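Local structure of estrogen receptor (Crassostrea gigas, 4N1Y) at residues L41-L44 against A45-E48; I91-G94 against G95-A99; I198-A201 against G202-I206; F220-L223 against L224-M227. The protein is a nuclear hormone receptor, probably a constitutively active transcription regulator whose ligand-binding domain no longer works as a hormone-dependent switch. All blocks are in the same frame, centred on the assembly; numbering follows the deposited sequence.

Interaction 1. Residues L41-L44 against A45-E48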
# COMPACT_ATOMS: atom_id res chain seq x y z
N LEU B 41 -2.45 -22.71 -9.25
CA LEU B 41 -2.09 -21.34 -8.90
C LEU B 41 -0.80 -21.26 -8.11
O LEU B 41 0.05 -20.42 -8.38
CB LEU B 41 -3.20 -20.65 -8.12
CG LEU B 41 -4.50 -20.35 -8.87
CD1 LEU B 41 -5.54 -19.75 -7.92
CD2 LEU B 41 -4.24 -19.41 -10.05
N VAL B 42 -0.64 -22.16 -7.14
CA VAL B 42 0.55 -22.14 -6.31
C VAL B 42 1.81 -22.38 -7.10
O VAL B 42 2.82 -21.72 -6.87
CB VAL B 42 0.46 -23.22 -5.19
CG1 VAL B 42 1.85 -23.62 -4.70
CG2 VAL B 42 -0.40 -22.72 -4.06
N LYS B 43 1.77 -23.32 -8.04
CA LYS B 43 3.00 -23.62 -8.75
C LYS B 43 3.21 -22.80 -10.01
O LYS B 43 4.34 -22.63 -10.46
CB LYS B 43 3.10 -25.11 -9.00
CG LYS B 43 4.30 -25.50 -8.22
CD LYS B 43 4.56 -26.94 -7.90
CE LYS B 43 5.71 -26.79 -6.94
NZ LYS B 43 5.25 -25.87 -5.79
N LEU B 44 2.14 -22.21 -10.53
CA LEU B 44 2.29 -21.22 -11.57
C LEU B 44 3.07 -20.09 -10.91
O LEU B 44 3.98 -19.51 -11.51
CB LEU B 44 0.94 -20.74 -12.08
CG LEU B 44 1.05 -19.81 -13.28
CD1 LEU B 44 1.81 -20.46 -14.42
CD2 LEU B 44 -0.33 -19.40 -13.72
N ALA B 45 2.73 -19.82 -9.65
CA ALA B 45 3.36 -18.78 -8.88
C ALA B 45 4.84 -19.05 -8.73
O ALA B 45 5.65 -18.14 -8.85
CB ALA B 45 2.73 -18.66 -7.53
N GLU B 46 5.20 -20.30 -8.47
CA GLU B 46 6.60 -20.63 -8.27
C GLU B 46 7.43 -20.50 -9.54
O GLU B 46 8.59 -20.07 -9.49
CB GLU B 46 6.73 -22.03 -7.68
CG GLU B 46 7.36 -21.95 -6.32
CD GLU B 46 7.81 -23.27 -5.77
OE1 GLU B 46 8.91 -23.74 -6.15
OE2 GLU B 46 7.07 -23.83 -4.93
N ARG B 47 6.86 -20.84 -10.69
CA ARG B 47 7.59 -20.70 -11.94
C ARG B 47 7.78 -19.21 -12.25
O ARG B 47 8.87 -18.78 -12.62
CB ARG B 47 6.86 -21.40 -13.08
CG ARG B 47 6.69 -22.90 -12.84
CD ARG B 47 6.43 -23.68 -14.14
NE ARG B 47 5.52 -22.95 -15.03
CZ ARG B 47 5.56 -23.00 -16.36
NH1 ARG B 47 6.47 -23.75 -16.98
NH2 ARG B 47 4.68 -22.31 -17.06
N GLU B 48 6.74 -18.41 -12.02
CA GLU B 48 6.84 -16.98 -12.29
C GLU B 48 7.81 -16.39 -11.25
O GLU B 48 8.48 -15.39 -11.51
CB GLU B 48 5.46 -16.29 -12.27
CG GLU B 48 4.43 -16.90 -13.27
CD GLU B 48 3.02 -16.26 -13.27
OE1 GLU B 48 2.60 -15.68 -12.24
OE2 GLU B 48 2.31 -16.38 -14.31

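Interaction 2. Residues I91-G94 against G95-A99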
# COMPACT_ATOMS: atom_id res chain seq x y z
N ILE B 91 -5.68 -7.09 -18.28
CA ILE B 91 -6.22 -5.78 -18.68
C ILE B 91 -7.39 -5.86 -19.67
O ILE B 91 -8.33 -5.07 -19.55
CB ILE B 91 -5.11 -4.90 -19.33
CG1 ILE B 91 -4.22 -4.27 -18.27
CG2 ILE B 91 -5.70 -3.80 -20.21
CD1 ILE B 91 -3.40 -3.16 -18.83
N GLU B 92 -7.36 -6.82 -20.59
CA GLU B 92 -8.41 -6.90 -21.61
C GLU B 92 -9.73 -7.37 -21.02
O GLU B 92 -10.80 -7.10 -21.57
CB GLU B 92 -8.04 -7.83 -22.78
CG GLU B 92 -7.93 -9.33 -22.48
CD GLU B 92 -6.60 -9.77 -21.87
OE1 GLU B 92 -5.78 -8.90 -21.49
OE2 GLU B 92 -6.38 -11.00 -21.81
N HIS B 93 -9.67 -8.09 -19.91
CA HIS B 93 -10.89 -8.66 -19.34
C HIS B 93 -11.70 -7.61 -18.59
O HIS B 93 -12.74 -7.94 -18.03
CB HIS B 93 -10.54 -9.80 -18.39
CG HIS B 93 -9.63 -10.81 -19.00
ND1 HIS B 93 -10.09 -11.88 -19.73
CD2 HIS B 93 -8.28 -10.93 -18.97
CE1 HIS B 93 -9.07 -12.60 -20.14
NE2 HIS B 93 -7.96 -12.05 -19.69
N GLY B 94 -11.22 -6.37 -18.57
CA GLY B 94 -11.90 -5.28 -17.88
C GLY B 94 -12.48 -5.69 -16.55
O GLY B 94 -13.68 -5.48 -16.30
N GLY B 95 -11.67 -6.36 -15.73
CA GLY B 95 -12.07 -6.69 -14.38
C GLY B 95 -13.03 -7.88 -14.31
O GLY B 95 -13.58 -8.19 -13.26
N LYS B 96 -13.29 -8.53 -15.43
CA LYS B 96 -14.29 -9.58 -15.39
C LYS B 96 -13.62 -10.88 -15.00
O LYS B 96 -14.24 -11.76 -14.43
CB LYS B 96 -15.04 -9.69 -16.74
CG LYS B 96 -15.86 -10.95 -16.92
CD LYS B 96 -16.51 -11.03 -18.29
CE LYS B 96 -17.93 -11.64 -18.18
NZ LYS B 96 -18.96 -10.75 -17.52
N SER B 97 -12.33 -10.99 -15.27
CA SER B 97 -11.58 -12.19 -14.90
C SER B 97 -10.10 -11.92 -14.80
O SER B 97 -9.62 -10.90 -15.30
CB SER B 97 -11.84 -13.29 -15.92
OG SER B 97 -11.61 -12.83 -17.24
N LEU B 98 -9.38 -12.83 -14.16
CA LEU B 98 -7.94 -12.71 -14.05
C LEU B 98 -7.26 -13.82 -14.84
O LEU B 98 -7.58 -15.00 -14.68
CB LEU B 98 -7.50 -12.73 -12.58
CG LEU B 98 -7.95 -11.48 -11.84
CD1 LEU B 98 -7.61 -11.56 -10.36
CD2 LEU B 98 -7.36 -10.23 -12.47
N ALA B 99 -6.36 -13.41 -15.72
CA ALA B 99 -5.62 -14.36 -16.54
C ALA B 99 -4.27 -14.67 -15.90
O ALA B 99 -3.28 -13.98 -16.14
CB ALA B 99 -5.44 -13.80 -17.94

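Interaction 3. Residues I198-A201 against G202-I206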
# COMPACT_ATOMS: atom_id res chain seq x y z
N ILE B 198 -2.21 -2.80 -4.73
CA ILE B 198 -1.38 -3.96 -5.00
C ILE B 198 -0.64 -4.41 -3.73
O ILE B 198 -0.51 -5.61 -3.46
CB ILE B 198 -0.40 -3.66 -6.11
CG1 ILE B 198 -1.11 -3.72 -7.47
CG2 ILE B 198 0.74 -4.66 -6.10
CD1 ILE B 198 -1.56 -5.13 -7.87
N ARG B 199 -0.15 -3.44 -2.97
CA ARG B 199 0.51 -3.71 -1.70
C ARG B 199 -0.45 -4.38 -0.70
O ARG B 199 -0.10 -5.36 -0.05
CB ARG B 199 1.05 -2.40 -1.12
CG ARG B 199 1.63 -2.50 0.28
CD ARG B 199 2.95 -3.25 0.28
NE ARG B 199 4.00 -2.62 -0.53
CZ ARG B 199 4.92 -1.77 -0.07
NH1 ARG B 199 4.92 -1.42 1.22
NH2 ARG B 199 5.83 -1.26 -0.89
N GLN B 200 -1.66 -3.85 -0.60
CA GLN B 200 -2.67 -4.42 0.27
C GLN B 200 -3.02 -5.84 -0.20
O GLN B 200 -3.10 -6.78 0.59
CB GLN B 200 -3.90 -3.53 0.32
CG GLN B 200 -4.95 -4.00 1.29
CD GLN B 200 -6.04 -2.98 1.50
OE1 GLN B 200 -6.32 -2.16 0.63
NE2 GLN B 200 -6.66 -3.02 2.67
N ALA B 201 -3.20 -6.00 -1.51
CA ALA B 201 -3.48 -7.32 -2.05
C ALA B 201 -2.33 -8.29 -1.79
O ALA B 201 -2.55 -9.46 -1.49
CB ALA B 201 -3.77 -7.23 -3.54
N GLY B 202 -1.10 -7.80 -1.89
CA GLY B 202 0.07 -8.64 -1.69
C GLY B 202 0.11 -9.21 -0.30
O GLY B 202 0.33 -10.41 -0.09
N GLU B 203 -0.13 -8.34 0.67
CA GLU B 203 -0.08 -8.69 2.08
C GLU B 203 -1.09 -9.78 2.40
O GLU B 203 -0.78 -10.78 3.08
CB GLU B 203 -0.36 -7.44 2.92
CG GLU B 203 -0.33 -7.61 4.42
CD GLU B 203 1.08 -7.53 4.96
OE1 GLU B 203 2.02 -7.36 4.16
OE2 GLU B 203 1.24 -7.61 6.20
N ARG B 204 -2.30 -9.59 1.90
CA ARG B 204 -3.34 -10.57 2.09
C ARG B 204 -2.99 -11.85 1.34
O ARG B 204 -3.24 -12.95 1.83
CB ARG B 204 -4.67 -10.02 1.62
CG ARG B 204 -5.14 -8.89 2.50
CD ARG B 204 -6.34 -8.21 1.93
NE ARG B 204 -6.91 -7.28 2.90
CZ ARG B 204 -7.83 -6.38 2.60
NH1 ARG B 204 -8.29 -6.29 1.36
NH2 ARG B 204 -8.30 -5.58 3.54
N GLY B 205 -2.39 -11.68 0.17
CA GLY B 205 -1.93 -12.81 -0.61
C GLY B 205 -0.99 -13.70 0.16
O GLY B 205 -1.22 -14.91 0.30
N ILE B 206 0.06 -13.10 0.71
CA ILE B 206 1.06 -13.85 1.46
C ILE B 206 0.44 -14.51 2.69
O ILE B 206 0.68 -15.69 2.93
CB ILE B 206 2.23 -12.94 1.87
CG1 ILE B 206 3.12 -12.68 0.65
CG2 ILE B 206 3.04 -13.57 3.01
CD1 ILE B 206 4.08 -11.56 0.82

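Interaction 4. Residues F220-L223 against L224-M227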
# COMPACT_ATOMS: atom_id res chain seq x y z
N PHE B 220 3.43 -27.19 -1.65
CA PHE B 220 4.33 -26.11 -2.06
C PHE B 220 5.71 -26.63 -2.31
O PHE B 220 6.20 -27.44 -1.52
CB PHE B 220 4.44 -25.03 -0.98
CG PHE B 220 3.19 -24.24 -0.74
CD1 PHE B 220 3.14 -22.89 -1.06
CD2 PHE B 220 2.09 -24.83 -0.16
CE1 PHE B 220 1.99 -22.15 -0.83
CE2 PHE B 220 0.93 -24.10 0.08
CZ PHE B 220 0.88 -22.76 -0.25
N CYS B 221 6.39 -26.19 -3.37
CA CYS B 221 7.81 -26.50 -3.41
C CYS B 221 8.50 -25.52 -2.52
O CYS B 221 7.89 -24.53 -2.07
CB CYS B 221 8.44 -26.50 -4.82
SG CYS B 221 8.30 -28.07 -5.72
N ASP B 222 9.80 -25.75 -2.39
CA ASP B 222 10.61 -25.15 -1.36
C ASP B 222 10.91 -23.69 -1.64
O ASP B 222 11.02 -22.91 -0.70
CB ASP B 222 11.88 -25.96 -1.21
CG ASP B 222 11.60 -27.40 -0.85
OD1 ASP B 222 10.81 -27.62 0.09
OD2 ASP B 222 12.15 -28.32 -1.49
N LEU B 223 10.98 -23.31 -2.91
CA LEU B 223 11.18 -21.90 -3.23
C LEU B 223 10.07 -21.04 -2.68
O LEU B 223 10.32 -20.09 -1.94
CB LEU B 223 11.28 -21.69 -4.73
CG LEU B 223 11.45 -20.22 -5.11
CD1 LEU B 223 12.77 -19.64 -4.65
CD2 LEU B 223 11.24 -19.99 -6.60
N LEU B 224 8.83 -21.40 -3.01
CA LEU B 224 7.68 -20.65 -2.54
C LEU B 224 7.62 -20.76 -1.02
O LEU B 224 7.28 -19.82 -0.31
CB LEU B 224 6.40 -21.19 -3.18
CG LEU B 224 5.23 -20.21 -3.24
CD1 LEU B 224 5.75 -18.90 -3.74
CD2 LEU B 224 4.17 -20.72 -4.16
N LYS B 225 7.93 -21.95 -0.55
CA LYS B 225 7.90 -22.23 0.86
C LYS B 225 8.95 -21.40 1.64
O LYS B 225 8.67 -20.94 2.75
CB LYS B 225 8.05 -23.73 1.07
CG LYS B 225 8.17 -24.20 2.47
CD LYS B 225 8.68 -25.63 2.44
CE LYS B 225 7.86 -26.47 1.45
NZ LYS B 225 8.37 -27.86 1.31
N GLU B 226 10.13 -21.16 1.07
CA GLU B 226 11.12 -20.32 1.78
C GLU B 226 10.61 -18.88 1.82
O GLU B 226 10.81 -18.17 2.80
CB GLU B 226 12.53 -20.35 1.15
CG GLU B 226 13.15 -21.72 0.89
CD GLU B 226 14.47 -21.64 0.11
OE1 GLU B 226 14.56 -20.80 -0.80
OE2 GLU B 226 15.39 -22.48 0.34
N MET B 227 9.97 -18.45 0.74
CA MET B 227 9.44 -17.10 0.70
C MET B 227 8.40 -16.88 1.79
O MET B 227 8.34 -15.81 2.39
CB MET B 227 8.83 -16.79 -0.67
CG MET B 227 9.85 -16.91 -1.75
SD MET B 227 11.15 -15.68 -1.52
CE MET B 227 10.42 -14.27 -2.33

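Interaction 1. Residues L41-L44 against A45-E48
Leu-44 O accepts the amide of Glu-48 (N to O 3.0 Å, N-H...O angle 163°), and Leu-41 O, Val-42 O and Lys-43 O bind the amides of Ala-45, Glu-46 and Arg-47 in the same i to i+4 helical pattern. One polar pair, Lys-43 and Glu-46, lies along the helix. The two chains lean out together. The lysine chain bends at its last torsion (chi4 56°), which turns Lys-43 NZ in to Glu-46 OE2 at 2.9 Å. This salt bridge comes from above the carboxylate plane, 60° out of it.

The Glu-48 chain runs at a slant to that of Leu-44. It folds back so that its CG lies 3.2 Å from Leu-44 O, and its OE2 is beside the branch carbon, 3.8 Å from Leu-44 CG. The guanidinium of Arg-47 meets Leu-44 at its edge, with NH2 4.3 Å from CD1. The methyl of Ala-45 sits back over the carbonyls of Leu-41 and Val-42.

In vertebrate estrogen receptors the glutamate matching Glu-48 binds the steroid phenol together with an arginine. Here Glu-48 and Arg-89 form a long, weak ion pair. Helix 34-56 is flanked by helix 67-89, where Leu-82 touches Ala-45 and Glu-48, and by helix 222-229, where Leu-224 touches Val-42 and Glu-46.

Interaction 2. Residues I91-G94 against G95-A99
His-93 reaches across a tight turn to lie beside Ser-97 and Ala-99. Its CB is 3.4 Å from both Ser-97 O and Ser-97 OG. The first torsion (chi1 -51°) sets CG anti to the carbonyl carbon, which carries the ring along the strand that follows. His-93 CG is 3.3 Å from Ser-97 OG. His-93 ND1 is nearer to that hydroxyl, at 3.1 Å from Ser-97 OG. The hydroxyl approaches the ring obliquely. His-93 CE1 is still within 3.9 Å of Ser-97 OG. On the other branch, CD2 passes near Ser-97 O and the Ala-99 methyl. At the tip, His-93 NE2 stands 3.5 Å from Ala-99 CB, again obliquely. One face of the ring is covered by the preceding residue: Glu-92 CG lies over the ring centre, 3.8 Å above its plane.

The chain reverses here through a type I' beta turn from His-93 to Lys-96. It takes the chain from the 3-10 segment after helix 67-89 into the small two-stranded antiparallel sheet of the nuclear receptor ligand-binding fold. The two central residues, Gly-94 and Gly-95, both have positive phi. The turn is closed by Lys-96 N to His-93 O (2.7 Å), with the donor 47° above the carbonyl plane. Lys-96 CB also packs against that oxygen.

Gly-95 O takes a hydrogen bond from Arg-108. Ala-99 N binds Ser-90 OG, tying the strand to the residue that follows helix 67-89. Val-105 of strand 104-107 touches His-93, Ser-97 and Ala-99.

Interaction 3. Residues I198-A201 against G202-I206
Gln-200 and Arg-204 sit one turn apart on helix 187-215, the long helix that forms the dimer interface in the classical nuclear receptor fold. It meets the second subunit here too.

Along the backbone, Gly-202 N binds Ile-198 O, Glu-203 N binds Arg-199 O, and Gly-205 N binds Ala-201 O. The link from Arg-204 N to Gln-200 O (3.2 Å) is the straightest of the four, with an N-H...O angle of 170°. Arg-204 also lays its CG along that same oxygen, 3.5 Å from Gln-200 O.

The charged and polar ends look outside the turn. Arg-199 forms a salt bridge with Glu-80 of helix 67-89. Gln-200 OE1 takes a hydrogen bond from Gln-122, and Gln-200 NE2 gives one to Glu-203 OE1 of the second subunit. Between the subunits, Arg-204 NE pairs ionically with Glu-203 OE2 of the second subunit. Glu-203 of this chain receives the same two bonds from Arg-204 and Gln-200 of the second subunit, so the network is reciprocal.

The side chains of Gln-200 and Arg-204 pack as parallel neighbours. The glutamine chain is extended, with CG anti to the backbone N (chi1 -175°), which lays it along the arginine, over one face of the guanidinium. The amide and guanidinium planes are 35° apart. Gln-200 NE2 is 3.2 Å from Arg-204 NH2; both are donors, and no bond joins them. Gln-200 CG rests over the centre of the Arg-204 guanidinium, 3.9 Å above its plane.

Interaction 4. Residues F220-L223 against L224-M227
Leu-223 O is held by two amides of the next turn: Met-227 N at 3.2 Å and, more weakly, Glu-226 N at 3.2 Å. The bond to Met-227 is fairly straight, at 160°; the one from Glu-226 is bent to 121°. Glu-226 N also binds Asp-222 O. Cys-221 is the N-cap, and its carbonyl takes the amide of Lys-225 in the first turn, with Lys-225 N 3.0 Å from Cys-221 O.

A salt bridge spans the first turn. The side chains of Asp-222 and Lys-225 extend next to each other in one direction. Lys-225 NZ meets Asp-222 OD1 at 2.7 Å, nearly in line with the C-O bond. The lysine bends at chi3 (-49°), which brings NZ back over the start of the helix and sets Lys-225 CE 3.5 Å from Phe-220 O.

The apolar part is Phe-220 with Leu-224. Leu-224 CD2 lies 3.9 Å from Phe-220 CD1, reaching the ring obliquely.

The sequence Leu-223, Leu-224, Lys-225, Glu-226, Met-227 fits the activation helix of nuclear receptors, which shapes the coactivator groove. Glu-226 corresponds to the glutamate that grips the coactivator helix in vertebrate receptors. The segment settles among three helices. Leu-223 and Leu-224 touch Glu-46 of helix 34-56. Leu-224 and Met-227 touch Trp-78 of helix 67-89. Phe-220 packs on Phe-209 and Leu-212 of helix 187-215.

The four contacts follow one another along the chain within one helical ligand-binding fold. Interactions 1 and 4 are partners: their centres are 10 Å apart, and they touch across helices 34-56 and 222-229, with Lys-43 and Glu-46 against the N-cap residue Cys-221. This places the activation helix against the fold, consistent with an active arrangement. Interaction 3 lies on helix 187-215, which leads on to helix 222-229; its centre is 17 Å from that of interaction 4, and it faces the second subunit. Interaction 2 is the outlier, at the sheet, 28 Å from interaction 4 between centres. Helix 67-89 touches interactions 1, 3 and 4 and leads, after one residue, into interaction 2.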